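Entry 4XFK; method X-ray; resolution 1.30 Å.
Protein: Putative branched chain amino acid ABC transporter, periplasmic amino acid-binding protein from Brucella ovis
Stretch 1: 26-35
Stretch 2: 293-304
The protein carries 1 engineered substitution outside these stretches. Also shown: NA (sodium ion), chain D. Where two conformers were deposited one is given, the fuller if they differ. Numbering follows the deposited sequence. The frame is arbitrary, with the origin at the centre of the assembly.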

# COMPACT_ATOMS: atom_id res chain seq x y z
N SER A 26 -5.92 11.77 6.55
CA SER A 26 -5.25 12.10 5.30
C SER A 26 -5.00 10.87 4.42
O SER A 26 -5.21 10.92 3.20
CB SER A 26 -3.96 12.89 5.53
OG SER A 26 -3.01 12.16 6.28
N THR A 27 -4.60 9.75 5.02
CA THR A 27 -4.37 8.55 4.22
C THR A 27 -5.69 7.93 3.77
O THR A 27 -5.83 7.57 2.59
CB THR A 27 -3.49 7.54 4.98
OG1 THR A 27 -2.20 8.13 5.20
CG2 THR A 27 -3.30 6.26 4.19
N GLY A 28 -6.66 7.82 4.68
CA GLY A 28 -7.96 7.27 4.33
C GLY A 28 -8.63 8.02 3.20
O GLY A 28 -9.27 7.42 2.33
N LEU A 29 -8.45 9.34 3.17
CA LEU A 29 -9.05 10.15 2.10
C LEU A 29 -8.39 9.91 0.75
O LEU A 29 -9.02 10.09 -0.30
CB LEU A 29 -9.04 11.63 2.47
CG LEU A 29 -10.03 12.00 3.57
CD1 LEU A 29 -9.74 13.40 4.09
CD2 LEU A 29 -11.46 11.92 3.05
N LEU A 30 -7.11 9.52 0.74
CA LEU A 30 -6.45 9.17 -0.51
C LEU A 30 -6.92 7.79 -0.98
O LEU A 30 -7.08 7.58 -2.19
CB LEU A 30 -4.92 9.24 -0.37
CG LEU A 30 -4.40 10.66 -0.10
CD1 LEU A 30 -2.89 10.63 0.17
CD2 LEU A 30 -4.74 11.63 -1.25
N TYR A 31 -7.18 6.86 -0.05
CA TYR A 31 -7.89 5.63 -0.43
C TYR A 31 -9.24 5.96 -1.05
O TYR A 31 -9.60 5.39 -2.08
CB TYR A 31 -8.03 4.62 0.74
CG TYR A 31 -6.74 3.87 0.96
CD1 TYR A 31 -6.36 2.86 0.09
CD2 TYR A 31 -5.89 4.20 2.01
CE1 TYR A 31 -5.16 2.19 0.26
CE2 TYR A 31 -4.68 3.54 2.19
CZ TYR A 31 -4.32 2.53 1.31
OH TYR A 31 -3.11 1.89 1.47
N ARG A 32 -9.98 6.87 -0.43
CA ARG A 32 -11.27 7.26 -0.99
C ARG A 32 -11.12 7.80 -2.40
O ARG A 32 -11.85 7.41 -3.29
CB ARG A 32 -11.95 8.29 -0.11
CG ARG A 32 -13.32 8.70 -0.62
CD ARG A 32 -13.93 9.74 0.29
NE ARG A 32 -15.23 10.21 -0.20
CZ ARG A 32 -15.36 11.23 -1.04
NH1 ARG A 32 -14.28 11.87 -1.48
NH2 ARG A 32 -16.56 11.63 -1.43
N ALA A 33 -10.16 8.69 -2.61
CA ALA A 33 -9.94 9.27 -3.94
C ALA A 33 -9.66 8.17 -4.98
O ALA A 33 -10.22 8.18 -6.07
CB ALA A 33 -8.82 10.30 -3.92
N ALA A 34 -8.80 7.22 -4.62
CA ALA A 34 -8.38 6.17 -5.55
C ALA A 34 -9.52 5.19 -5.84
O ALA A 34 -9.73 4.76 -6.98
CB ALA A 34 -7.17 5.43 -5.02
N VAL A 35 -10.26 4.83 -4.79
CA VAL A 35 -11.40 3.93 -4.94
C VAL A 35 -12.51 4.58 -5.78
O VAL A 35 -13.06 3.96 -6.69
CB VAL A 35 -11.91 3.48 -3.55
CG1 VAL A 35 -13.23 2.71 -3.67
CG2 VAL A 35 -10.85 2.62 -2.87
N SER A 293 0.02 9.44 -5.88
CA SER A 293 1.25 9.03 -5.21
C SER A 293 0.89 8.21 -3.99
O SER A 293 -0.29 8.02 -3.69
CB SER A 293 2.07 10.24 -4.79
OG SER A 293 1.42 10.95 -3.75
N TYR A 294 1.91 7.70 -3.30
CA TYR A 294 1.74 7.11 -1.98
C TYR A 294 0.75 5.93 -2.11
O TYR A 294 0.99 5.04 -2.94
CB TYR A 294 1.34 8.23 -1.01
CG TYR A 294 1.03 7.88 0.44
CD1 TYR A 294 1.80 6.96 1.15
CD2 TYR A 294 -0.04 8.49 1.09
CE1 TYR A 294 1.50 6.67 2.48
CE2 TYR A 294 -0.35 8.20 2.40
CZ TYR A 294 0.42 7.28 3.09
OH TYR A 294 0.13 6.98 4.40
N VAL A 295 -0.35 5.91 -1.36
CA VAL A 295 -1.26 4.76 -1.34
C VAL A 295 -2.12 4.61 -2.60
O VAL A 295 -2.74 3.56 -2.82
CB VAL A 295 -2.19 4.80 -0.11
CG1 VAL A 295 -1.36 4.70 1.18
CG2 VAL A 295 -3.04 6.07 -0.11
N GLU A 296 -2.16 5.65 -3.43
CA GLU A 296 -3.14 5.68 -4.52
C GLU A 296 -2.88 4.69 -5.67
O GLU A 296 -3.82 4.02 -6.09
CB GLU A 296 -3.34 7.11 -5.04
CG GLU A 296 -3.83 8.04 -3.95
CD GLU A 296 -3.92 9.48 -4.40
OE1 GLU A 296 -2.87 10.06 -4.78
OE2 GLU A 296 -5.04 10.04 -4.38
N PRO A 297 -1.64 4.59 -6.18
CA PRO A 297 -1.42 3.66 -7.29
C PRO A 297 -1.81 2.20 -7.00
O PRO A 297 -2.47 1.59 -7.85
CB PRO A 297 0.07 3.83 -7.59
CG PRO A 297 0.33 5.27 -7.21
CD PRO A 297 -0.44 5.42 -5.93
N ALA A 298 -1.44 1.64 -5.85
CA ALA A 298 -1.82 0.25 -5.55
C ALA A 298 -3.34 0.10 -5.52
O ALA A 298 -3.88 -0.91 -6.00
CB ALA A 298 -1.23 -0.22 -4.23
N ALA A 299 -4.03 1.09 -4.98
CA ALA A 299 -5.48 1.01 -4.90
C ALA A 299 -6.10 1.04 -6.29
O ALA A 299 -6.98 0.23 -6.61
CB ALA A 299 -6.04 2.12 -4.03
N VAL A 300 -5.62 1.94 -7.15
CA VAL A 300 -6.13 2.01 -8.51
C VAL A 300 -5.79 0.74 -9.30
O VAL A 300 -6.66 0.13 -9.94
CB VAL A 300 -5.58 3.24 -9.27
CG1 VAL A 300 -5.96 3.16 -10.75
CG2 VAL A 300 -6.08 4.53 -8.62
N PHE A 301 -4.53 0.32 -9.26
CA PHE A 301 -4.10 -0.81 -10.08
C PHE A 301 -4.77 -2.10 -9.59
O PHE A 301 -5.16 -2.96 -10.38
CB PHE A 301 -2.57 -0.96 -10.08
CG PHE A 301 -1.82 0.25 -10.61
CD1 PHE A 301 -2.44 1.22 -11.36
CD2 PHE A 301 -0.46 0.40 -10.32
CE1 PHE A 301 -1.73 2.33 -11.83
CE2 PHE A 301 0.25 1.50 -10.79
CZ PHE A 301 -0.39 2.47 -11.53
N GLY A 302 -4.93 -2.22 -8.28
CA GLY A 302 -5.62 -3.36 -7.72
C GLY A 302 -7.06 -3.41 -8.19
O GLY A 302 -7.56 -4.48 -8.55
N LEU A 303 -7.72 -2.26 -8.20
CA LEU A 303 -9.10 -2.22 -8.66
C LEU A 303 -9.20 -2.39 -10.17
O LEU A 303 -10.22 -2.85 -10.67
CB LEU A 303 -9.81 -0.95 -8.18
CG LEU A 303 -10.08 -0.91 -6.68
CD1 LEU A 303 -10.59 0.47 -6.26
CD2 LEU A 303 -11.07 -1.98 -6.27
N GLN A 304 -8.13 -2.08 -10.91
CA GLN A 304 -8.08 -2.43 -12.33
C GLN A 304 -8.02 -3.95 -12.52
O GLN A 304 -8.70 -4.49 -13.39
CB GLN A 304 -6.91 -1.75 -13.04
CG GLN A 304 -7.10 -0.25 -13.16
CD GLN A 304 -6.02 0.44 -13.98
OE1 GLN A 304 -5.06 -0.20 -14.42
NE2 GLN A 304 -6.17 1.75 -14.17
NA NA D . -1.85 1.40 3.40
O HOH W 1 0.27 1.75 2.69
O HOH W 2 -1.65 3.01 4.92

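How can two helices come close here? Ala34 points toward the other stretch, and its CA lies 5.4 Å from the CA of Glu296. Its methyl packs against Ala299 CB at 3.6 Å and Val300 CG2 at 3.9 Å, and Ala34 CB lies 3.8 Å from Glu296 O. The helix axes, inclined at 33°, approach to 8.6 Å, a spacing that such small side chains permit.

What does Leu30 cover? Of the 562 Å² buried between the stretches, Leu30, Ala34 and Val295 contribute about 70 Å² each. Leu30 also points across, and its long, branched apolar side chain can reach both Val295 (CB to CG2, 3.7 Å) and the edge of the Tyr294 ring (CD1 to CD2, 3.7 Å). Its other methyl, CD2, lies 3.5 Å from Glu296 OE2, an oxygen hydrogen-bonded elsewhere in the structure.

Where does Val295 fit? Val295 points toward the first stretch, its branched side chain packing beside Leu30 and Tyr31. Val295 CG2 sits over one face of the Tyr31 ring, 4.0 Å from its centroid, a CH-pi contact. Tyr31 OH, 3.3 Å from Val295 CG1, also binds sodium at 2.4 Å.

Is anything polar shared directly? Thr27 OG1 and Tyr294 OH form a 2.7 Å hydrogen bond, the only one between the stretches, which gives both buried hydroxyls a partner beside otherwise largely apolar packing.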